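Local coordinates for oxygen-independent coproporphyrinogen III oxidase (Escherichia coli, PDB 1OLT), which catalyses the oxygen-independent oxidative decarboxylation of two propionate groups of coproporphyrinogen III to give protoporphyrinogen IX in heme biosynthesis, using a [4Fe-4S] cluster and S-adenosylmethionine, at residues P52-V57 / V105-W110; H58-H63 / M324-I329; Q122-M127 / R160-N165. All coordinates share one frame; numbering follows the deposited sequence.

Interaction 1: P52-V57 / V105-W110; sequences PLSLYV and VSQLHW. With SAM (S-adenosylmethionine), chain D.
Tyr56 and His109 meet ring to ring on parallel strands: Tyr56 CE1 is 3.8 Å from His109 CD2, near the plane of the imidazole and at its edge. One face of the Tyr56 ring carries the adenine of S-adenosylmethionine, whose C5 lies 3.5 Å above the plane and over its centre. CG anti to the backbone N (chi1 175°) sets the root of the ring; its OH hydrogen-bonds His58 ND1, and the His109 nitrogens bond Ser143 and Glu145. On the same face of the sheet, in the conformer given, Gln107 NE2 lies 2.6 Å from Ser54 OG, a tentative hydrogen bond. The other face is mostly apolar, though Trp110 NE1 is buried there without a partner. Leu55 CB touches Leu108 CD1 at 3.8 Å, while the indole lies beside Val57 with the same heading, Trp110 CD1 3.8 Å from Val57 CB. Backbone hydrogen bonds of the parallel ladder, such as Val57 N to His109 O (3.0 Å), join the pair, and a beta bulge between Leu53 and Ser54 shifts the register by one. These are neighbouring strands of the radical SAM sheet: strand 320-324 flanks 53-57, strand 140-146 flanks 105-110, and helix 120-133 covers Leu108 and Trp110.

Interaction 2: H58-H63 / M324-I329; sequences HIPFCH and MGVSAI. With SAM (S-adenosylmethionine), chain D; SF4 (iron/sulfur cluster), chain B.
The imidazole of His58 lies against the turn of 324-329, and Ser327 OG sits 3.5 Å above one ring face, over its centre. The anti placement of CG relative to the backbone N (chi1 -158°) starts the ring in that direction. Val326 O approaches the same side chain obliquely, 3.2 Å from His58 CD2, and is itself the acceptor for Ser327 OG, so the serine hydroxyl is tied to its own turn while lying over the ring. At the ring edge, in plane, is the ribose of S-adenosylmethionine, with O2' 3.5 Å from His58 CE1. The two ring nitrogens are engaged by Tyr56 OH at ND1 and Asn72 O at NE2, which fixes the rotation of the imidazole. An alanine in place of His58 would probably leave the Tyr56 hydroxyl and Asn72 O without their imidazole partner and open a gap between Ser327 and the ribose.

Further along, Pro60 and Val326 cross obliquely, Pro60 CG resting 3.7 Å from Val326 CG1. Behind the side chains, His58 N donates to Met324 O at 3.0 Å, an almost straight bond of 167° that joins the strand to the loop. Gly325 to Ala328 form a type II turn, closed by Ala328 N to Gly325 O; at Gly325 a side chain would run into His58 O.

Beyond the turn, Ile329 N donates to adenine N1 over 2.8 Å and Ile329 O accepts from N6, a pairing that reads the adenine edge. At the far end of 58-63, Cys62 SG binds iron FE1 of the cluster at 2.3 Å. This S-adenosylmethionine does not reach the irons; strand 53-62 lines its site with Tyr56 and His58 and supplies one of the three cluster cysteines of the radical SAM active site.

Interaction 3: Q122-M127 / R160-N165; sequences QISRLM and RAEGFN
Ser124 OG donates to Glu162 OE2 over 2.6 Å, reaching the oxygen from above the carboxylate plane, 50° out of it. The other carboxylate oxygen is linked less directly: a water gives one hydrogen to Glu162 OE1 at 2.8 Å and the other to Ser124 O at 2.7 Å. Met127 runs antiparallel to Glu162, alongside it, with Met127 CB 3.7 Å from Glu162 OE1. Chi2 (-57°) then bends the Met127 chain and, in the conformer given, brings SD to 3.8 Å from Phe164 CZ in an oblique Met-aromatic contact. Ile123 CG2 completes the apolar part, near both Glu162 CG and the Phe164 ring.

One shell out, the hydroxyl hydrogen of Ser124 may alternatively go to Lys120 O, a carbonyl of its own helix. Gly163, with positive phi, ends helix 154-161 in a Schellman motif and turns the chain between Glu162 and Phe164, both of which face helix 120-133. Arg131 bonds Glu162 O, and Trp110 meets Phe164 edge to face. The chemistry is split: a carboxylate held by a hydroxyl and a water, which would probably help to stabilise its negative charge, beside a sulfur and ring that join helix to loop through dispersion.

Overall arrangement
Interactions 1 and 2 are buried and share strand 53-62: its first half pairs with 105-110, its second half meets the loop 324-329, and Tyr56 O probably hydrogen-bonds Met324 N between them. Both touch S-adenosylmethionine, interaction 1 through the face of Tyr56 under the adenine, interaction 2 by backbone bonds to the adenine, with the cluster ligand in the same segment. Interaction 3 lies farther from the chain centre, on the helix layer; its apolar residues are buried, its Ser124 and Glu162 partly exposed and linked through water. It backs onto interaction 1 where Trp110 packs on Met127 and Leu126. Ladder bonding thus gives way to cofactor recognition in one direction and to a helix-to-loop contact in the other.

Interaction 1: P52-V57 / V105-W110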
loop_
_atom_site.group_PDB
_atom_site.type_symbol
_atom_site.label_atom_id
_atom_site.label_comp_id
_atom_site.label_asym_id
_atom_site.label_seq_id
_atom_site.Cartn_x
_atom_site.Cartn_y
_atom_site.Cartn_z
ATOM N N PRO A 52 -18.583 6.779 -3.391
ATOM C CA PRO A 52 -17.763 6.358 -4.508
ATOM C C PRO A 52 -17.150 4.937 -4.240
ATOM O O PRO A 52 -16.915 4.539 -3.099
ATOM C CB PRO A 52 -16.663 7.411 -4.547
ATOM C CG PRO A 52 -17.156 8.616 -3.792
ATOM C CD PRO A 52 -18.224 8.130 -2.863
ATOM N N LEU A 53 -16.898 4.201 -5.310
ATOM C CA LEU A 53 -16.354 2.872 -5.233
ATOM C C LEU A 53 -14.952 2.880 -5.805
ATOM O O LEU A 53 -14.702 3.396 -6.873
ATOM C CB LEU A 53 -17.273 1.885 -6.008
ATOM C CG LEU A 53 -17.015 0.384 -5.878
ATOM C CD1 LEU A 53 -17.039 -0.115 -4.488
ATOM C CD2 LEU A 53 -18.030 -0.466 -6.747
ATOM N N SER A 54 -14.055 2.261 -5.073
ATOM C CA SER A 54 -12.709 1.918 -5.479
ATOM C C SER A 54 -12.598 0.388 -5.633
ATOM O O SER A 54 -13.182 -0.344 -4.862
ATOM C CB SER A 54 -11.737 2.423 -4.384
ATOM O OG SER A 54 -10.394 2.039 -4.748
ATOM N N LEU A 55 -11.872 -0.074 -6.629
ATOM C CA LEU A 55 -11.721 -1.472 -6.908
ATOM C C LEU A 55 -10.266 -1.856 -6.773
ATOM O O LEU A 55 -9.417 -1.167 -7.239
ATOM C CB LEU A 55 -12.214 -1.791 -8.332
ATOM C CG LEU A 55 -13.646 -1.456 -8.633
ATOM C CD1 LEU A 55 -13.930 -1.847 -10.059
ATOM C CD2 LEU A 55 -14.556 -2.116 -7.722
ATOM N N TYR A 56 -10.006 -2.982 -6.129
ATOM C CA TYR A 56 -8.673 -3.593 -6.061
ATOM C C TYR A 56 -8.774 -5.018 -6.640
ATOM O O TYR A 56 -9.671 -5.747 -6.267
ATOM C CB TYR A 56 -8.150 -3.668 -4.611
ATOM C CG TYR A 56 -6.856 -4.390 -4.567
ATOM C CD1 TYR A 56 -5.685 -3.764 -4.941
ATOM C CD2 TYR A 56 -6.795 -5.745 -4.217
ATOM C CE1 TYR A 56 -4.454 -4.512 -4.989
ATOM C CE2 TYR A 56 -5.573 -6.460 -4.219
ATOM C CZ TYR A 56 -4.432 -5.839 -4.610
ATOM O OH TYR A 56 -3.249 -6.528 -4.693
ATOM N N VAL A 57 -7.869 -5.390 -7.556
ATOM C CA VAL A 57 -7.767 -6.755 -8.035
ATOM C C VAL A 57 -6.340 -7.308 -7.745
ATOM O O VAL A 57 -5.321 -6.656 -8.081
ATOM C CB VAL A 57 -8.049 -6.872 -9.549
ATOM C CG1 VAL A 57 -7.983 -8.346 -9.947
ATOM C CG2 VAL A 57 -9.391 -6.247 -9.931
ATOM N N VAL A 105 -17.295 4.248 -10.063
ATOM C CA VAL A 105 -15.961 3.815 -9.711
ATOM C C VAL A 105 -15.009 4.983 -9.985
ATOM O O VAL A 105 -14.956 5.490 -11.086
ATOM C CB VAL A 105 -15.565 2.570 -10.464
ATOM C CG1 VAL A 105 -14.160 2.285 -10.217
ATOM C CG2 VAL A 105 -16.471 1.391 -9.982
ATOM N N SER A 106 -14.311 5.434 -8.947
ATOM C CA SER A 106 -13.361 6.519 -9.040
ATOM C C SER A 106 -11.919 6.026 -9.075
ATOM O O SER A 106 -10.985 6.789 -9.385
ATOM C CB SER A 106 -13.556 7.474 -7.836
ATOM O OG SER A 106 -13.316 6.772 -6.613
ATOM N N GLN A 107 -11.739 4.742 -8.809
ATOM C CA GLN A 107 -10.394 4.178 -8.600
ATOM C C GLN A 107 -10.313 2.669 -8.897
ATOM O O GLN A 107 -11.175 1.929 -8.430
ATOM C CB GLN A 107 -10.064 4.396 -7.156
ATOM C CG GLN A 107 -8.638 4.324 -6.798
ATOM C CD GLN A 107 -8.383 4.848 -5.320
ATOM O OE1 GLN A 107 -7.946 5.992 -5.121
ATOM N NE2 GLN A 107 -8.671 3.989 -4.317
ATOM N N LEU A 108 -9.278 2.232 -9.629
ATOM C CA LEU A 108 -8.992 0.816 -9.823
ATOM C C LEU A 108 -7.491 0.655 -9.732
ATOM O O LEU A 108 -6.750 1.404 -10.368
ATOM C CB LEU A 108 -9.452 0.356 -11.213
ATOM C CG LEU A 108 -8.948 -0.992 -11.728
ATOM C CD1 LEU A 108 -9.468 -2.086 -10.872
ATOM C CD2 LEU A 108 -9.346 -1.158 -13.162
ATOM N N HIS A 109 -7.057 -0.366 -8.993
ATOM C CA HIS A 109 -5.688 -0.739 -8.937
ATOM C C HIS A 109 -5.536 -2.263 -9.007
ATOM O O HIS A 109 -6.317 -3.011 -8.402
ATOM C CB HIS A 109 -5.079 -0.283 -7.661
ATOM C CG HIS A 109 -3.628 -0.613 -7.536
ATOM N ND1 HIS A 109 -2.653 0.266 -7.861
ATOM C CD2 HIS A 109 -2.997 -1.741 -7.157
ATOM C CE1 HIS A 109 -1.462 -0.274 -7.630
ATOM N NE2 HIS A 109 -1.642 -1.483 -7.181
ATOM N N TRP A 110 -4.535 -2.682 -9.753
ATOM C CA TRP A 110 -4.135 -4.056 -9.791
ATOM C C TRP A 110 -2.792 -4.152 -9.045
ATOM O O TRP A 110 -1.829 -3.506 -9.405
ATOM C CB TRP A 110 -3.937 -4.554 -11.219
ATOM C CG TRP A 110 -5.211 -4.611 -12.089
ATOM C CD1 TRP A 110 -6.484 -4.247 -11.736
ATOM C CD2 TRP A 110 -5.288 -5.021 -13.460
ATOM N NE1 TRP A 110 -7.336 -4.376 -12.796
ATOM C CE2 TRP A 110 -6.640 -4.865 -13.875
ATOM C CE3 TRP A 110 -4.370 -5.511 -14.382
ATOM C CZ2 TRP A 110 -7.067 -5.160 -15.168
ATOM C CZ3 TRP A 110 -4.818 -5.802 -15.695
ATOM C CH2 TRP A 110 -6.128 -5.643 -16.055
HETATM N N SAM D . 2.850 -5.053 1.697
HETATM C CA SAM D . 4.228 -4.649 1.360
HETATM C C SAM D . 5.156 -4.699 2.592
HETATM O O SAM D . 6.192 -5.391 2.647
HETATM O OXT SAM D . 4.931 -4.060 3.642
HETATM C CB SAM D . 4.229 -3.244 0.700
HETATM C CG SAM D . 3.556 -3.154 -0.706
HETATM S SD SAM D . 1.939 -2.307 -0.728
HETATM C CE SAM D . 2.404 -0.622 -1.266
HETATM C "C5'" SAM D . 0.964 -2.831 -2.188
HETATM C "C4'" SAM D . 0.629 -4.313 -2.142
HETATM O "O4'" SAM D . -0.259 -4.491 -1.049
HETATM C "C3'" SAM D . -0.131 -4.835 -3.366
HETATM O "O3'" SAM D . 0.733 -5.041 -4.469
HETATM C "C2'" SAM D . -0.779 -6.048 -2.759
HETATM O "O2'" SAM D . 0.171 -7.064 -2.584
HETATM C "C1'" SAM D . -1.207 -5.524 -1.376
HETATM N N9 SAM D . -2.536 -4.937 -1.387
HETATM C C8 SAM D . -2.879 -3.679 -1.734
HETATM N N7 SAM D . -4.260 -3.551 -1.621
HETATM C C5 SAM D . -4.749 -4.693 -1.216
HETATM C C6 SAM D . -6.025 -5.112 -0.960
HETATM N N6 SAM D . -7.085 -4.326 -1.047
HETATM N N1 SAM D . -6.181 -6.395 -0.573
HETATM C C2 SAM D . -5.137 -7.230 -0.447
HETATM N N3 SAM D . -3.884 -6.843 -0.719
HETATM C C4 SAM D . -3.696 -5.584 -1.090
#

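Interaction 2: H58-H63 / M324-I329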
loop_
_atom_site.group_PDB
_atom_site.type_symbol
_atom_site.label_atom_id
_atom_site.label_comp_id
_atom_site.label_asym_id
_atom_site.label_seq_id
_atom_site.Cartn_x
_atom_site.Cartn_y
_atom_site.Cartn_z
ATOM N N HIS A 58 -6.276 -8.447 -7.062
ATOM C CA HIS A 58 -5.033 -9.103 -6.741
ATOM C C HIS A 58 -4.703 -10.064 -7.903
ATOM O O HIS A 58 -5.532 -10.864 -8.291
ATOM C CB HIS A 58 -5.110 -9.920 -5.485
ATOM C CG HIS A 58 -3.765 -10.150 -4.877
ATOM N ND1 HIS A 58 -3.059 -9.136 -4.270
ATOM C CD2 HIS A 58 -2.995 -11.267 -4.785
ATOM C CE1 HIS A 58 -1.919 -9.634 -3.801
ATOM N NE2 HIS A 58 -1.860 -10.923 -4.101
ATOM N N ILE A 59 -3.531 -9.927 -8.458
ATOM C CA ILE A 59 -3.023 -10.816 -9.483
ATOM C C ILE A 59 -1.789 -11.490 -8.868
ATOM O O ILE A 59 -0.755 -10.830 -8.671
ATOM C CB ILE A 59 -2.628 -10.056 -10.778
ATOM C CG1 ILE A 59 -3.741 -9.236 -11.427
ATOM C CG2 ILE A 59 -2.111 -11.067 -11.828
ATOM C CD1 ILE A 59 -4.935 -10.013 -11.804
ATOM N N PRO A 60 -1.883 -12.756 -8.466
ATOM C CA PRO A 60 -0.821 -13.279 -7.623
ATOM C C PRO A 60 0.444 -13.774 -8.312
ATOM O O PRO A 60 1.457 -13.912 -7.631
ATOM C CB PRO A 60 -1.505 -14.444 -6.894
ATOM C CG PRO A 60 -2.535 -14.988 -7.929
ATOM C CD PRO A 60 -3.000 -13.732 -8.600
ATOM N N PHE A 61 0.429 -13.971 -9.619
ATOM C CA PHE A 61 1.474 -14.688 -10.275
ATOM C C PHE A 61 2.735 -13.846 -10.508
ATOM O O PHE A 61 2.651 -12.665 -10.877
ATOM C CB PHE A 61 0.910 -15.307 -11.596
ATOM C CG PHE A 61 -0.277 -16.163 -11.391
ATOM C CD1 PHE A 61 -0.188 -17.327 -10.717
ATOM C CD2 PHE A 61 -1.518 -15.742 -11.846
ATOM C CE1 PHE A 61 -1.337 -18.096 -10.482
ATOM C CE2 PHE A 61 -2.630 -16.497 -11.611
ATOM C CZ PHE A 61 -2.530 -17.666 -10.982
ATOM N N CYS A 62 3.886 -14.486 -10.319
ATOM C CA CYS A 62 5.183 -13.922 -10.672
ATOM C C CYS A 62 5.992 -14.923 -11.502
ATOM O O CYS A 62 5.848 -16.130 -11.360
ATOM C CB CYS A 62 5.957 -13.520 -9.427
ATOM S SG CYS A 62 5.103 -12.385 -8.336
ATOM N N HIS A 63 6.888 -14.408 -12.339
ATOM C CA HIS A 63 7.739 -15.251 -13.204
ATOM C C HIS A 63 8.820 -16.006 -12.402
ATOM O O HIS A 63 9.159 -17.141 -12.722
ATOM C CB HIS A 63 8.429 -14.397 -14.285
ATOM C CG HIS A 63 7.460 -13.780 -15.240
ATOM N ND1 HIS A 63 6.512 -14.515 -15.913
ATOM C CD2 HIS A 63 7.366 -12.526 -15.716
ATOM C CE1 HIS A 63 5.814 -13.722 -16.705
ATOM N NE2 HIS A 63 6.299 -12.506 -16.595
ATOM N N MET A 324 -11.085 -7.838 -5.097
ATOM C CA MET A 324 -11.401 -9.093 -5.840
ATOM C C MET A 324 -10.118 -9.881 -6.028
ATOM O O MET A 324 -9.030 -9.297 -6.103
ATOM C CB MET A 324 -11.980 -8.757 -7.206
ATOM C CG MET A 324 -13.418 -8.218 -7.217
ATOM S SD MET A 324 -13.705 -7.124 -8.672
ATOM C CE MET A 324 -13.091 -5.584 -8.013
ATOM N N GLY A 325 -10.222 -11.203 -6.091
ATOM C CA GLY A 325 -9.093 -12.087 -6.279
ATOM C C GLY A 325 -8.543 -12.653 -4.948
ATOM O O GLY A 325 -8.977 -12.293 -3.830
ATOM N N VAL A 326 -7.645 -13.597 -5.069
ATOM C CA VAL A 326 -7.100 -14.282 -3.923
ATOM C C VAL A 326 -6.416 -13.263 -2.965
ATOM O O VAL A 326 -5.668 -12.423 -3.409
ATOM C CB VAL A 326 -6.082 -15.427 -4.387
ATOM C CG1 VAL A 326 -4.813 -14.865 -5.005
ATOM C CG2 VAL A 326 -5.717 -16.271 -3.235
ATOM N N SER A 327 -6.718 -13.363 -1.664
ATOM C CA SER A 327 -6.240 -12.520 -0.577
ATOM C C SER A 327 -6.807 -11.107 -0.532
ATOM O O SER A 327 -6.528 -10.405 0.423
ATOM C CB SER A 327 -4.721 -12.432 -0.518
ATOM O OG SER A 327 -4.176 -11.465 -1.431
ATOM N N ALA A 328 -7.641 -10.721 -1.507
ATOM C CA ALA A 328 -8.085 -9.344 -1.606
ATOM C C ALA A 328 -8.921 -8.917 -0.432
ATOM O O ALA A 328 -9.850 -9.598 -0.024
ATOM C CB ALA A 328 -8.792 -9.065 -2.898
ATOM N N ILE A 329 -8.542 -7.767 0.114
ATOM C CA ILE A 329 -9.297 -7.068 1.177
ATOM C C ILE A 329 -10.215 -5.972 0.677
ATOM O O ILE A 329 -9.832 -5.162 -0.162
ATOM C CB ILE A 329 -8.341 -6.496 2.237
ATOM C CG1 ILE A 329 -7.563 -7.638 2.887
ATOM C CG2 ILE A 329 -9.116 -5.853 3.383
ATOM C CD1 ILE A 329 -6.244 -7.178 3.649
HETATM N N SAM D . 2.850 -5.053 1.697
HETATM C CA SAM D . 4.228 -4.649 1.360
HETATM C C SAM D . 5.156 -4.699 2.592
HETATM O O SAM D . 6.192 -5.391 2.647
HETATM O OXT SAM D . 4.931 -4.060 3.642
HETATM C CB SAM D . 4.229 -3.244 0.700
HETATM C CG SAM D . 3.556 -3.154 -0.706
HETATM S SD SAM D . 1.939 -2.307 -0.728
HETATM C CE SAM D . 2.404 -0.622 -1.266
HETATM C "C5'" SAM D . 0.964 -2.831 -2.188
HETATM C "C4'" SAM D . 0.629 -4.313 -2.142
HETATM O "O4'" SAM D . -0.259 -4.491 -1.049
HETATM C "C3'" SAM D . -0.131 -4.835 -3.366
HETATM O "O3'" SAM D . 0.733 -5.041 -4.469
HETATM C "C2'" SAM D . -0.779 -6.048 -2.759
HETATM O "O2'" SAM D . 0.171 -7.064 -2.584
HETATM C "C1'" SAM D . -1.207 -5.524 -1.376
HETATM N N9 SAM D . -2.536 -4.937 -1.387
HETATM C C8 SAM D . -2.879 -3.679 -1.734
HETATM N N7 SAM D . -4.260 -3.551 -1.621
HETATM C C5 SAM D . -4.749 -4.693 -1.216
HETATM C C6 SAM D . -6.025 -5.112 -0.960
HETATM N N6 SAM D . -7.085 -4.326 -1.047
HETATM N N1 SAM D . -6.181 -6.395 -0.573
HETATM C C2 SAM D . -5.137 -7.230 -0.447
HETATM N N3 SAM D . -3.884 -6.843 -0.719
HETATM C C4 SAM D . -3.696 -5.584 -1.090
HETATM FE FE1 SF4 B . 6.842 -11.246 -7.314
HETATM FE FE2 SF4 B . 7.501 -10.293 -4.921
HETATM FE FE3 SF4 B . 7.362 -8.832 -7.017
HETATM FE FE4 SF4 B . 9.112 -10.411 -6.757
HETATM S S1 SF4 B . 8.894 -8.598 -5.367
HETATM S S2 SF4 B . 8.144 -10.114 -8.735
HETATM S S3 SF4 B . 8.210 -12.129 -5.950
HETATM S S4 SF4 B . 5.738 -9.852 -6.009
#

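Interaction 3: Q122-M127 / R160-N165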
loop_
_atom_site.group_PDB
_atom_site.type_symbol
_atom_site.label_atom_id
_atom_site.label_comp_id
_atom_site.label_asym_id
_atom_site.label_seq_id
_atom_site.Cartn_x
_atom_site.Cartn_y
_atom_site.Cartn_z
ATOM N N GLN A 122 -4.934 -11.036 -21.967
ATOM C CA GLN A 122 -5.428 -11.195 -20.605
ATOM C C GLN A 122 -5.731 -9.833 -19.903
ATOM O O GLN A 122 -6.769 -9.660 -19.253
ATOM C CB GLN A 122 -4.412 -12.040 -19.776
ATOM C CG GLN A 122 -4.375 -13.455 -20.275
ATOM C CD GLN A 122 -3.175 -14.210 -19.828
ATOM O OE1 GLN A 122 -2.150 -13.606 -19.380
ATOM N NE2 GLN A 122 -3.216 -15.553 -20.035
ATOM N N ILE A 123 -4.845 -8.870 -20.077
ATOM C CA ILE A 123 -5.061 -7.510 -19.568
ATOM C C ILE A 123 -6.352 -7.012 -20.150
ATOM O O ILE A 123 -7.208 -6.488 -19.433
ATOM C CB ILE A 123 -3.917 -6.592 -19.999
ATOM C CG1 ILE A 123 -2.688 -6.915 -19.186
ATOM C CG2 ILE A 123 -4.313 -5.143 -19.813
ATOM C CD1 ILE A 123 -1.409 -6.368 -19.751
ATOM N N SER A 124 -6.513 -7.147 -21.473
ATOM C CA SER A 124 -7.739 -6.664 -22.115
ATOM C C SER A 124 -8.982 -7.372 -21.619
ATOM O O SER A 124 -10.067 -6.744 -21.437
ATOM C CB SER A 124 -7.688 -6.781 -23.659
ATOM O OG SER A 124 -6.665 -5.986 -24.199
ATOM N N ARG A 125 -8.856 -8.685 -21.459
ATOM C CA ARG A 125 -9.988 -9.464 -20.968
ATOM C C ARG A 125 -10.468 -8.979 -19.557
ATOM O O ARG A 125 -11.661 -8.844 -19.305
ATOM C CB ARG A 125 -9.666 -10.957 -20.911
ATOM C CG ARG A 125 -10.806 -11.850 -20.403
ATOM C CD ARG A 125 -10.415 -13.341 -20.232
ATOM N NE ARG A 125 -11.486 -14.038 -19.544
ATOM C CZ ARG A 125 -11.363 -15.230 -19.011
ATOM N NH1 ARG A 125 -10.220 -15.880 -19.074
ATOM N NH2 ARG A 125 -12.419 -15.797 -18.404
ATOM N N LEU A 126 -9.545 -8.799 -18.644
ATOM C CA LEU A 126 -9.901 -8.375 -17.336
ATOM C C LEU A 126 -10.467 -6.989 -17.303
ATOM O O LEU A 126 -11.457 -6.755 -16.596
ATOM C CB LEU A 126 -8.732 -8.531 -16.378
ATOM C CG LEU A 126 -8.964 -8.150 -14.926
ATOM C CD1 LEU A 126 -10.175 -8.836 -14.300
ATOM C CD2 LEU A 126 -7.759 -8.451 -14.160
ATOM N N MET A 127 -9.831 -6.040 -18.016
ATOM C CA MET A 127 -10.342 -4.687 -18.046
ATOM C C MET A 127 -11.771 -4.629 -18.584
ATOM O O MET A 127 -12.608 -3.893 -18.112
ATOM C CB MET A 127 -9.460 -3.778 -18.872
ATOM C CG MET A 127 -8.236 -3.357 -18.198
ATOM S SD MET A 127 -8.594 -2.513 -16.595
ATOM C CE MET A 127 -9.891 -1.517 -17.016
ATOM N N ARG A 160 -1.880 1.842 -21.478
ATOM C CA ARG A 160 -2.418 3.139 -21.763
ATOM C C ARG A 160 -3.697 3.091 -22.629
ATOM O O ARG A 160 -4.697 3.795 -22.351
ATOM C CB ARG A 160 -1.372 3.918 -22.475
ATOM C CG ARG A 160 -1.533 5.268 -22.263
ATOM C CD ARG A 160 -0.951 5.814 -20.896
ATOM N NE ARG A 160 -1.285 7.245 -21.035
ATOM C CZ ARG A 160 -2.454 7.750 -20.688
ATOM N NH1 ARG A 160 -3.381 7.003 -20.057
ATOM N NH2 ARG A 160 -2.692 9.005 -20.911
ATOM N N ALA A 161 -3.699 2.258 -23.663
ATOM C CA ALA A 161 -4.881 2.148 -24.522
ATOM C C ALA A 161 -6.028 1.550 -23.733
ATOM O O ALA A 161 -7.163 1.854 -24.029
ATOM C CB ALA A 161 -4.605 1.279 -25.873
ATOM N N GLU A 162 -5.736 0.728 -22.745
ATOM C CA GLU A 162 -6.771 0.172 -21.856
ATOM C C GLU A 162 -7.209 1.111 -20.754
ATOM O O GLU A 162 -8.132 0.805 -20.047
ATOM C CB GLU A 162 -6.337 -1.166 -21.240
ATOM C CG GLU A 162 -6.138 -2.270 -22.255
ATOM C CD GLU A 162 -7.463 -2.823 -22.849
ATOM O OE1 GLU A 162 -8.539 -2.586 -22.263
ATOM O OE2 GLU A 162 -7.403 -3.486 -23.898
ATOM N N GLY A 163 -6.578 2.281 -20.638
ATOM C CA GLY A 163 -7.065 3.351 -19.779
ATOM C C GLY A 163 -6.215 3.444 -18.498
ATOM O O GLY A 163 -6.506 4.278 -17.638
ATOM N N PHE A 164 -5.150 2.661 -18.395
ATOM C CA PHE A 164 -4.256 2.845 -17.220
ATOM C C PHE A 164 -3.564 4.198 -17.296
ATOM O O PHE A 164 -3.111 4.583 -18.358
ATOM C CB PHE A 164 -3.248 1.735 -17.100
ATOM C CG PHE A 164 -3.840 0.434 -16.620
ATOM C CD1 PHE A 164 -4.387 -0.475 -17.518
ATOM C CD2 PHE A 164 -3.885 0.122 -15.277
ATOM C CE1 PHE A 164 -4.898 -1.646 -17.063
ATOM C CE2 PHE A 164 -4.467 -1.060 -14.836
ATOM C CZ PHE A 164 -4.932 -1.945 -15.736
ATOM N N ASN A 165 -3.537 4.922 -16.190
ATOM C CA ASN A 165 -2.887 6.257 -16.124
ATOM C C ASN A 165 -1.827 6.444 -15.021
ATOM O O ASN A 165 -1.200 7.543 -14.922
ATOM C CB ASN A 165 -3.931 7.384 -16.098
ATOM C CG ASN A 165 -5.057 7.160 -15.079
ATOM O OD1 ASN A 165 -4.863 6.626 -13.993
ATOM N ND2 ASN A 165 -6.233 7.617 -15.434
HETATM O O HOH W 1 -10.457 -4.492 -22.948
#